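Local structure of penicillin-binding protein 2B (2WAD) at residues I63-G68 with I312-Q317; L71-L76 with K224-S229; T352-S357 with A543-E548. The protein probably cross-links the stem peptides of adjacent glycan strands in pneumococcal peptidoglycan during peripheral wall synthesis, as a penicillin-binding transpeptidase of the elongation machinery. All blocks are in the same frame, centred on the assembly; numbering follows the deposited sequence.

Overall arrangement
The three contacts lie where the N-terminal part of the chain, which carries the PBP dimerisation family, meets the transpeptidase domain. Contact 1 ties the turn after strand 63-64 to the start of helix 314-334. Contact 2 pairs strands 72-83 and 215-225 on the N-terminal side; its segments come between those of contact 1 in the chain. Contact 3 follows later, within the transpeptidase domain, at strands 355-363 and 547-553. Contact 1 touches both others, its centre about 14 Å from that of contact 2 and 12 Å from that of contact 3. Strands 63-64, 307-310 and 547-553 share one mixed sheet, so sheet and contact 1 together join the N-terminal part to the transpeptidase domain.

Contact 1 of 3, residues I63-G68 with I312-Q317; sequences IYDASG and IDLAFQ
Asp65 and Ala66 meet Ile312 and Leu314 in a turn-to-helix-start contact that joins the N-terminal part of the chain to the transpeptidase domain. Residues 65-68 form a type I beta turn just after strand 63-64, and Asp313 is the N-cap of helix 314-334. Both aspartates grip backbone N-H groups. Asp313 CG stands anti to its own backbone N (chi1 -165°), and OD1 uses its anti lone pair to accept from Ala315 N, the capping bond. Asp65 reaches across the contact: its OD1 accepts from Leu314 N at 2.9 Å in a fairly straight bond (164°), met on the anti side and somewhat out of the carboxylate plane. The other oxygen, OD2, closes an Asx turn by accepting from Ser67 N, which approaches from above the carboxylate plane; Lys69 N also donates to it. The carboxylate is thus held by backbone donors at both oxygens. Leu314 crosses the Asp65 side chain at about a right angle, with Leu314 CB 3.3 Å from Asp65 OD1 and Leu314 CD1 near Asp65 CB. One backbone bond joins the segments, Ala66 N to Ile312 O at 3.0 Å, and Ala66 CB packs on that same carbonyl. Beyond, Ile312 touches Val355 of strand 355-363. Two carboxylates come close here, Asp65 OD1 lying 4.3 Å from Asp313 OD1, and the N-H groups of the helix start probably ease their repulsion. Between them a single water donates to Asp65 OD1 and to Asp313 OD1 and accepts from Ser67 OG at 2.8 Å.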
loop_
_atom_site.group_PDB
_atom_site.type_symbol
_atom_site.label_atom_id
_atom_site.label_comp_id
_atom_site.label_asym_id
_atom_site.label_seq_id
_atom_site.Cartn_x
_atom_site.Cartn_y
_atom_site.Cartn_z
ATOM N N ILE A 63 -13.076 6.351 5.623
ATOM C CA ILE A 63 -11.954 5.650 6.230
ATOM C C ILE A 63 -11.676 6.226 7.622
ATOM O O ILE A 63 -11.488 7.429 7.771
ATOM C CB ILE A 63 -10.654 5.843 5.403
ATOM C CG1 ILE A 63 -10.914 5.764 3.895
ATOM C CG2 ILE A 63 -9.551 4.930 5.884
ATOM C CD1 ILE A 63 -10.982 4.377 3.336
ATOM N N TYR A 64 -11.596 5.347 8.616
ATOM C CA TYR A 64 -11.455 5.742 10.002
ATOM C C TYR A 64 -10.257 5.072 10.636
ATOM O O TYR A 64 -9.892 3.946 10.272
ATOM C CB TYR A 64 -12.724 5.394 10.778
ATOM C CG TYR A 64 -13.942 6.160 10.305
ATOM C CD1 TYR A 64 -14.289 7.375 10.889
ATOM C CD2 TYR A 64 -14.752 5.664 9.281
ATOM C CE1 TYR A 64 -15.412 8.090 10.469
ATOM C CE2 TYR A 64 -15.864 6.362 8.855
ATOM C CZ TYR A 64 -16.191 7.574 9.454
ATOM O OH TYR A 64 -17.298 8.288 9.046
ATOM N N ASP A 65 -9.634 5.760 11.586
ATOM C CA ASP A 65 -8.558 5.131 12.339
ATOM C C ASP A 65 -9.195 4.288 13.435
ATOM O O ASP A 65 -10.422 4.285 13.580
ATOM C CB ASP A 65 -7.542 6.162 12.857
ATOM C CG ASP A 65 -7.864 6.704 14.245
ATOM O OD1 ASP A 65 -6.929 7.174 14.926
ATOM O OD2 ASP A 65 -9.029 6.683 14.675
ATOM N N ALA A 66 -8.361 3.597 14.200
ATOM C CA ALA A 66 -8.791 2.625 15.197
ATOM C C ALA A 66 -9.628 3.198 16.352
ATOM O O ALA A 66 -10.328 2.447 17.040
ATOM C CB ALA A 66 -7.581 1.874 15.756
ATOM N N SER A 67 -9.558 4.507 16.571
ATOM C CA SER A 67 -10.383 5.146 17.594
ATOM C C SER A 67 -11.592 5.882 17.005
ATOM O O SER A 67 -12.425 6.437 17.729
ATOM C CB SER A 67 -9.539 6.090 18.461
ATOM O OG SER A 67 -9.283 7.309 17.778
ATOM N N GLY A 68 -11.706 5.889 15.683
ATOM C CA GLY A 68 -12.930 6.403 15.081
ATOM C C GLY A 68 -12.749 7.781 14.494
ATOM O O GLY A 68 -13.712 8.371 14.031
ATOM N N ILE A 312 -4.706 0.757 12.854
ATOM C CA ILE A 312 -3.759 1.744 13.373
ATOM C C ILE A 312 -4.459 2.882 14.087
ATOM O O ILE A 312 -5.433 3.445 13.580
ATOM C CB ILE A 312 -2.900 2.401 12.265
ATOM C CG1 ILE A 312 -2.132 1.339 11.457
ATOM C CG2 ILE A 312 -1.943 3.423 12.893
ATOM C CD1 ILE A 312 -1.581 1.860 10.154
ATOM N N ASP A 313 -3.947 3.215 15.266
ATOM C CA ASP A 313 -4.414 4.376 15.989
ATOM C C ASP A 313 -3.533 5.587 15.672
ATOM O O ASP A 313 -2.324 5.537 15.829
ATOM C CB ASP A 313 -4.389 4.051 17.481
ATOM C CG ASP A 313 -5.176 5.035 18.287
ATOM O OD1 ASP A 313 -4.697 6.180 18.424
ATOM O OD2 ASP A 313 -6.288 4.669 18.725
ATOM N N LEU A 314 -4.121 6.677 15.202
ATOM C CA LEU A 314 -3.346 7.880 14.918
ATOM C C LEU A 314 -2.360 8.296 16.017
ATOM O O LEU A 314 -1.237 8.689 15.699
ATOM C CB LEU A 314 -4.289 9.052 14.643
ATOM C CG LEU A 314 -4.482 9.616 13.233
ATOM C CD1 LEU A 314 -4.653 8.485 12.254
ATOM C CD2 LEU A 314 -5.681 10.551 13.201
ATOM N N ALA A 315 -2.789 8.251 17.280
ATOM C CA ALA A 315 -1.980 8.706 18.402
ATOM C C ALA A 315 -0.741 7.823 18.519
ATOM O O ALA A 315 0.378 8.332 18.644
ATOM C CB ALA A 315 -2.793 8.712 19.722
ATOM N N PHE A 316 -0.938 6.506 18.468
ATOM C CA PHE A 316 0.199 5.586 18.433
ATOM C C PHE A 316 1.130 5.882 17.249
ATOM O O PHE A 316 2.345 6.064 17.400
ATOM C CB PHE A 316 -0.220 4.107 18.491
ATOM C CG PHE A 316 0.938 3.183 18.656
ATOM C CD1 PHE A 316 1.741 3.258 19.785
ATOM C CD2 PHE A 316 1.275 2.283 17.660
ATOM C CE1 PHE A 316 2.853 2.435 19.926
ATOM C CE2 PHE A 316 2.375 1.451 17.789
ATOM C CZ PHE A 316 3.166 1.526 18.916
ATOM N N GLN A 317 0.545 5.981 16.066
ATOM C CA GLN A 317 1.335 6.255 14.873
ATOM C C GLN A 317 2.111 7.568 14.992
ATOM O O GLN A 317 3.255 7.640 14.553
ATOM C CB GLN A 317 0.467 6.199 13.606
ATOM C CG GLN A 317 1.184 6.648 12.321
ATOM C CD GLN A 317 1.842 5.513 11.544
ATOM O OE1 GLN A 317 1.765 4.350 11.937
ATOM N NE2 GLN A 317 2.443 5.839 10.405
HETATM O O HOH W 1 -6.512 7.804 17.621
#

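Contact 2 of 3, residues L71-L76 with K224-S229; sequences LVENTL and KILETS. Unlike the reference sequence in segment 224-229: Ile225 (reference Val).
Glu73 and Lys224 face each other as an antiparallel hydrogen-bonded pair where strand 72-83, the middle strand of a three-stranded antiparallel sheet in the N-terminal part of the chain, runs beside the end of strand 215-225. Lys224 N donates to Glu73 O at 2.8 Å; the return bond from Glu73 N to Lys224 O is strongly bent and weak. Their side chains leave the same face of the sheet and lie side by side, pointing the same way. Glu73 CG is anti to its backbone N (chi1 -172°), and the chain then bends at chi2. Lys224 lays CG 3.5 Å from Glu73 CB, then bends at chi3 and chi4, the last torsion (66°) placing NZ 3.4 Å from Glu73 CG. The ammonium also stands 3.4 Å from Glu73 OE2, a long salt bridge whose hydrogen bond is weak. On the other face Val72 and Ile225 form the non-hydrogen-bonded pair, with Val72 CB resting on Lys224 O. Past the strand end, Leu226 N donates to Leu71 O at 3.1 Å, while Leu226 CD2 lies 4.0 Å from Glu73 CB. Thr228 crosses Leu71 at about a right angle, OG1 approaching Leu71 CD2 at 3.9 Å. Beyond the last paired residues a water donates to Leu71 O and Leu226 O and accepts from Thr228 OG1. Leu71 also packs on Leu314 of helix 314-334. Backbone bonds thus fix the register of the two strands, while the Glu73-Lys224 pair adds mainly contact along its aliphatic carbons and, at this surface position, probably a modest electrostatic attraction.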
loop_
_atom_site.group_PDB
_atom_site.type_symbol
_atom_site.label_atom_id
_atom_site.label_comp_id
_atom_site.label_asym_id
_atom_site.label_seq_id
_atom_site.Cartn_x
_atom_site.Cartn_y
_atom_site.Cartn_z
ATOM N N LEU A 71 -10.302 9.836 8.432
ATOM C CA LEU A 71 -9.092 10.125 7.688
ATOM C C LEU A 71 -9.375 10.821 6.365
ATOM O O LEU A 71 -8.464 11.364 5.745
ATOM C CB LEU A 71 -8.319 8.838 7.440
ATOM C CG LEU A 71 -7.981 8.062 8.714
ATOM C CD1 LEU A 71 -7.156 6.832 8.305
ATOM C CD2 LEU A 71 -7.192 8.967 9.681
ATOM N N VAL A 72 -10.626 10.775 5.925
ATOM C CA VAL A 72 -11.044 11.431 4.692
ATOM C C VAL A 72 -12.371 12.155 4.882
ATOM O O VAL A 72 -12.945 12.169 5.971
ATOM C CB VAL A 72 -11.270 10.440 3.547
ATOM C CG1 VAL A 72 -9.977 9.722 3.204
ATOM C CG2 VAL A 72 -12.391 9.480 3.916
ATOM N N GLU A 73 -12.865 12.738 3.798
ATOM C CA GLU A 73 -13.990 13.656 3.882
ATOM C C GLU A 73 -14.712 13.642 2.550
ATOM O O GLU A 73 -14.075 13.747 1.504
ATOM C CB GLU A 73 -13.467 15.072 4.116
ATOM C CG GLU A 73 -14.539 16.098 4.413
ATOM C CD GLU A 73 -14.700 16.279 5.905
ATOM O OE1 GLU A 73 -14.667 15.242 6.613
ATOM O OE2 GLU A 73 -14.815 17.438 6.366
ATOM N N ASN A 74 -16.033 13.513 2.597
ATOM C CA ASN A 74 -16.868 13.720 1.420
ATOM C C ASN A 74 -17.475 15.111 1.506
ATOM O O ASN A 74 -18.298 15.382 2.380
ATOM C CB ASN A 74 -17.980 12.678 1.364
ATOM C CG ASN A 74 -17.495 11.340 0.850
ATOM O OD1 ASN A 74 -16.530 11.270 0.100
ATOM N ND2 ASN A 74 -18.185 10.272 1.231
ATOM N N THR A 75 -17.058 16.003 0.615
ATOM C CA THR A 75 -17.465 17.391 0.745
ATOM C C THR A 75 -18.518 17.724 -0.311
ATOM O O THR A 75 -18.473 17.220 -1.433
ATOM C CB THR A 75 -16.240 18.340 0.830
ATOM O OG1 THR A 75 -16.648 19.705 0.674
ATOM C CG2 THR A 75 -15.156 17.982 -0.180
ATOM N N LEU A 76 -19.499 18.531 0.076
ATOM C CA LEU A 76 -20.673 18.791 -0.756
ATOM C C LEU A 76 -20.465 20.094 -1.536
ATOM O O LEU A 76 -20.090 21.110 -0.947
ATOM C CB LEU A 76 -21.918 18.903 0.137
ATOM C CG LEU A 76 -23.105 17.944 -0.037
ATOM C CD1 LEU A 76 -23.771 17.620 1.295
ATOM C CD2 LEU A 76 -24.148 18.425 -1.052
ATOM N N LYS A 224 -11.956 14.519 -0.131
ATOM C CA LYS A 224 -10.687 15.007 0.406
ATOM C C LYS A 224 -10.007 14.153 1.490
ATOM O O LYS A 224 -10.675 13.513 2.292
ATOM C CB LYS A 224 -10.748 16.502 0.738
ATOM C CG LYS A 224 -11.145 16.864 2.150
ATOM C CD LYS A 224 -10.796 18.323 2.393
ATOM C CE LYS A 224 -11.962 19.054 3.035
ATOM N NZ LYS A 224 -12.212 18.518 4.403
ATOM N N ILE A 225 -8.679 14.118 1.454
ATOM C CA ILE A 225 -7.844 13.429 2.437
ATOM C C ILE A 225 -7.434 14.432 3.508
ATOM O O ILE A 225 -6.812 15.443 3.196
ATOM C CB ILE A 225 -6.561 12.878 1.777
ATOM C CG1 ILE A 225 -6.936 12.016 0.564
ATOM C CG2 ILE A 225 -5.786 12.038 2.764
ATOM C CD1 ILE A 225 -6.032 12.160 -0.637
ATOM N N LEU A 226 -7.802 14.178 4.760
ATOM C CA LEU A 226 -7.453 15.098 5.840
ATOM C C LEU A 226 -5.963 15.055 6.152
ATOM O O LEU A 226 -5.303 14.050 5.894
ATOM C CB LEU A 226 -8.260 14.793 7.099
ATOM C CG LEU A 226 -9.773 14.659 6.941
ATOM C CD1 LEU A 226 -10.402 14.203 8.244
ATOM C CD2 LEU A 226 -10.378 15.988 6.521
ATOM N N GLU A 227 -5.433 16.141 6.700
ATOM C CA GLU A 227 -4.035 16.154 7.124
ATOM C C GLU A 227 -3.809 15.267 8.349
ATOM O O GLU A 227 -4.196 15.603 9.462
ATOM C CB GLU A 227 -3.555 17.588 7.352
ATOM C CG GLU A 227 -3.561 18.417 6.069
ATOM C CD GLU A 227 -2.615 19.613 6.122
ATOM O OE1 GLU A 227 -2.407 20.162 7.227
ATOM O OE2 GLU A 227 -2.085 19.994 5.053
ATOM N N THR A 228 -3.226 14.096 8.139
ATOM C CA THR A 228 -2.940 13.186 9.243
ATOM C C THR A 228 -1.731 12.371 8.838
ATOM O O THR A 228 -1.320 12.405 7.676
ATOM C CB THR A 228 -4.142 12.254 9.580
ATOM O OG1 THR A 228 -4.215 11.190 8.629
ATOM C CG2 THR A 228 -5.456 13.024 9.577
ATOM N N SER A 229 -1.178 11.645 9.804
ATOM C CA SER A 229 0.044 10.881 9.612
ATOM C C SER A 229 -0.223 9.610 8.824
ATOM O O SER A 229 0.718 8.969 8.371
ATOM C CB SER A 229 0.624 10.509 10.972
ATOM O OG SER A 229 -0.333 9.785 11.734
HETATM O O HOH W 2 -5.787 11.313 6.522
#

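Contact 3 of 3, residues T352-S357 with A543-E548. Unlike the reference sequence in segment 543-548: His545 (reference Arg).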
loop_
_atom_site.group_PDB
_atom_site.type_symbol
_atom_site.label_atom_id
_atom_site.label_comp_id
_atom_site.label_asym_id
_atom_site.label_seq_id
_atom_site.Cartn_x
_atom_site.Cartn_y
_atom_site.Cartn_z
ATOM N N THR A 352 -2.731 -11.775 15.258
ATOM C CA THR A 352 -3.794 -11.524 14.279
ATOM C C THR A 352 -3.313 -10.912 12.959
ATOM O O THR A 352 -4.034 -10.923 11.960
ATOM C CB THR A 352 -4.864 -10.557 14.817
ATOM O OG1 THR A 352 -4.323 -9.226 14.880
ATOM C CG2 THR A 352 -5.411 -11.019 16.176
ATOM N N GLY A 353 -2.108 -10.348 12.944
ATOM C CA GLY A 353 -1.637 -9.706 11.724
ATOM C C GLY A 353 -2.029 -8.238 11.673
ATOM O O GLY A 353 -1.609 -7.525 10.758
ATOM N N ALA A 354 -2.774 -7.767 12.671
ATOM C CA ALA A 354 -3.154 -6.358 12.704
ATOM C C ALA A 354 -1.936 -5.443 12.670
ATOM O O ALA A 354 -0.968 -5.706 13.379
ATOM C CB ALA A 354 -3.990 -6.053 13.942
ATOM N N VAL A 355 -1.989 -4.379 11.871
ATOM C CA VAL A 355 -0.866 -3.447 11.772
ATOM C C VAL A 355 -1.005 -2.374 12.846
ATOM O O VAL A 355 -1.995 -1.650 12.866
ATOM C CB VAL A 355 -0.720 -2.810 10.367
ATOM C CG1 VAL A 355 0.254 -1.615 10.410
ATOM C CG2 VAL A 355 -0.184 -3.848 9.362
ATOM N N LEU A 356 -0.050 -2.312 13.773
ATOM C CA LEU A 356 -0.108 -1.324 14.862
ATOM C C LEU A 356 0.441 0.026 14.410
ATOM O O LEU A 356 -0.106 1.063 14.769
ATOM C CB LEU A 356 0.652 -1.827 16.095
ATOM C CG LEU A 356 0.120 -3.188 16.564
ATOM C CD1 LEU A 356 1.024 -3.754 17.655
ATOM C CD2 LEU A 356 -1.384 -3.097 16.969
ATOM N N SER A 357 1.502 0.007 13.607
ATOM C CA SER A 357 1.974 1.198 12.911
ATOM C C SER A 357 3.019 0.810 11.883
ATOM O O SER A 357 3.690 -0.208 12.033
ATOM C CB SER A 357 2.597 2.221 13.871
ATOM O OG SER A 357 3.807 1.689 14.352
ATOM N N ALA A 543 -0.809 -12.868 7.459
ATOM C CA ALA A 543 -0.818 -11.702 6.598
ATOM C C ALA A 543 -1.069 -10.479 7.468
ATOM O O ALA A 543 -1.990 -10.472 8.294
ATOM C CB ALA A 543 -1.910 -11.814 5.528
ATOM N N PRO A 544 -0.269 -9.421 7.257
ATOM C CA PRO A 544 -0.490 -8.156 7.942
ATOM C C PRO A 544 -1.680 -7.453 7.308
ATOM O O PRO A 544 -1.884 -7.544 6.101
ATOM C CB PRO A 544 0.808 -7.363 7.709
ATOM C CG PRO A 544 1.657 -8.171 6.805
ATOM C CD PRO A 544 0.867 -9.371 6.327
ATOM N N HIS A 545 -2.519 -6.832 8.128
ATOM C CA HIS A 545 -3.703 -6.197 7.579
ATOM C C HIS A 545 -3.860 -4.856 8.288
ATOM O O HIS A 545 -3.738 -4.784 9.516
ATOM C CB HIS A 545 -4.964 -7.092 7.617
ATOM C CG HIS A 545 -5.404 -7.523 8.985
ATOM N ND1 HIS A 545 -6.368 -6.848 9.702
ATOM C CD2 HIS A 545 -5.058 -8.593 9.738
ATOM C CE1 HIS A 545 -6.573 -7.468 10.851
ATOM N NE2 HIS A 545 -5.784 -8.527 10.899
ATOM N N ILE A 546 -4.052 -3.810 7.488
ATOM C CA ILE A 546 -4.182 -2.450 7.982
ATOM C C ILE A 546 -5.648 -2.149 8.316
ATOM O O ILE A 546 -5.954 -1.308 9.171
ATOM C CB ILE A 546 -3.686 -1.463 6.906
ATOM C CG1 ILE A 546 -2.211 -1.682 6.596
ATOM C CG2 ILE A 546 -3.904 -0.023 7.360
ATOM C CD1 ILE A 546 -1.763 -1.196 5.219
ATOM N N VAL A 547 -6.563 -2.825 7.617
ATOM C CA VAL A 547 -7.989 -2.676 7.879
ATOM C C VAL A 547 -8.457 -3.657 8.946
ATOM O O VAL A 547 -8.085 -4.825 8.899
ATOM C CB VAL A 547 -8.822 -2.824 6.600
ATOM C CG1 VAL A 547 -10.299 -2.843 6.959
ATOM C CG2 VAL A 547 -8.517 -1.669 5.620
ATOM N N GLU A 548 -9.253 -3.175 9.902
ATOM C CA GLU A 548 -9.703 -3.986 11.034
ATOM C C GLU A 548 -11.088 -4.557 10.793
ATOM O O GLU A 548 -11.371 -5.690 11.193
ATOM C CB GLU A 548 -9.689 -3.202 12.361
ATOM C CG GLU A 548 -10.246 -3.950 13.596
ATOM C CD GLU A 548 -11.770 -3.873 13.715
ATOM O OE1 GLU A 548 -12.393 -4.813 14.252
ATOM O OE2 GLU A 548 -12.380 -2.883 13.270
HETATM O O HOH W 3 -4.052 -11.834 9.005
#
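His545 lays its imidazole beside the backbone of Thr352, Gly353 and Ala354, in a buried contact of the transpeptidase domain where strand 355-363 begins alongside the run into strand 547-553. From CB, chi1 (61°) sets CG between the backbone N and the carbonyl carbon, 4.2 Å from Gly353 O. On one rim CD2 comes within 3.4 Å of Thr352 O and is also near Gly353 C. At the tip NE2 donates to Thr352 O, 3.2 Å away at the ring edge, a weak bond because it is bent (126°). CE1 sits 4.0 Å from Ala354 CA, which lies over one face of the ring, offset toward the rim, in a CH-pi contact. The circuit closes where His545 ND1 donates to Val547 O at 2.8 Å, nearly straight and close to the ring plane. ND1 is the firm donor; if NE2 also carries a proton the ring would be charged, which its weak bond suggests only faintly. The backbones join in a single bridge: His545 N donates to Gly353 O at 2.9 Å, and Val355 N to His545 O. Gly353 CA makes a CA-H...O contact with Ala543 O at 3.5 Å. Val355 CG2 packs on Pro544 CB and Ile546 CG1, and a water donates to both Thr352 O and Ala543 O. Asp494 accepts from Ile546 N at OD1 and from Val547 N at OD2, fixing the chain as it enters strand 547-553. The two backbone bonds thus carry the join, while the bond from ND1 within its own segment probably holds the ring in place against Ala354 CA and Thr352 O.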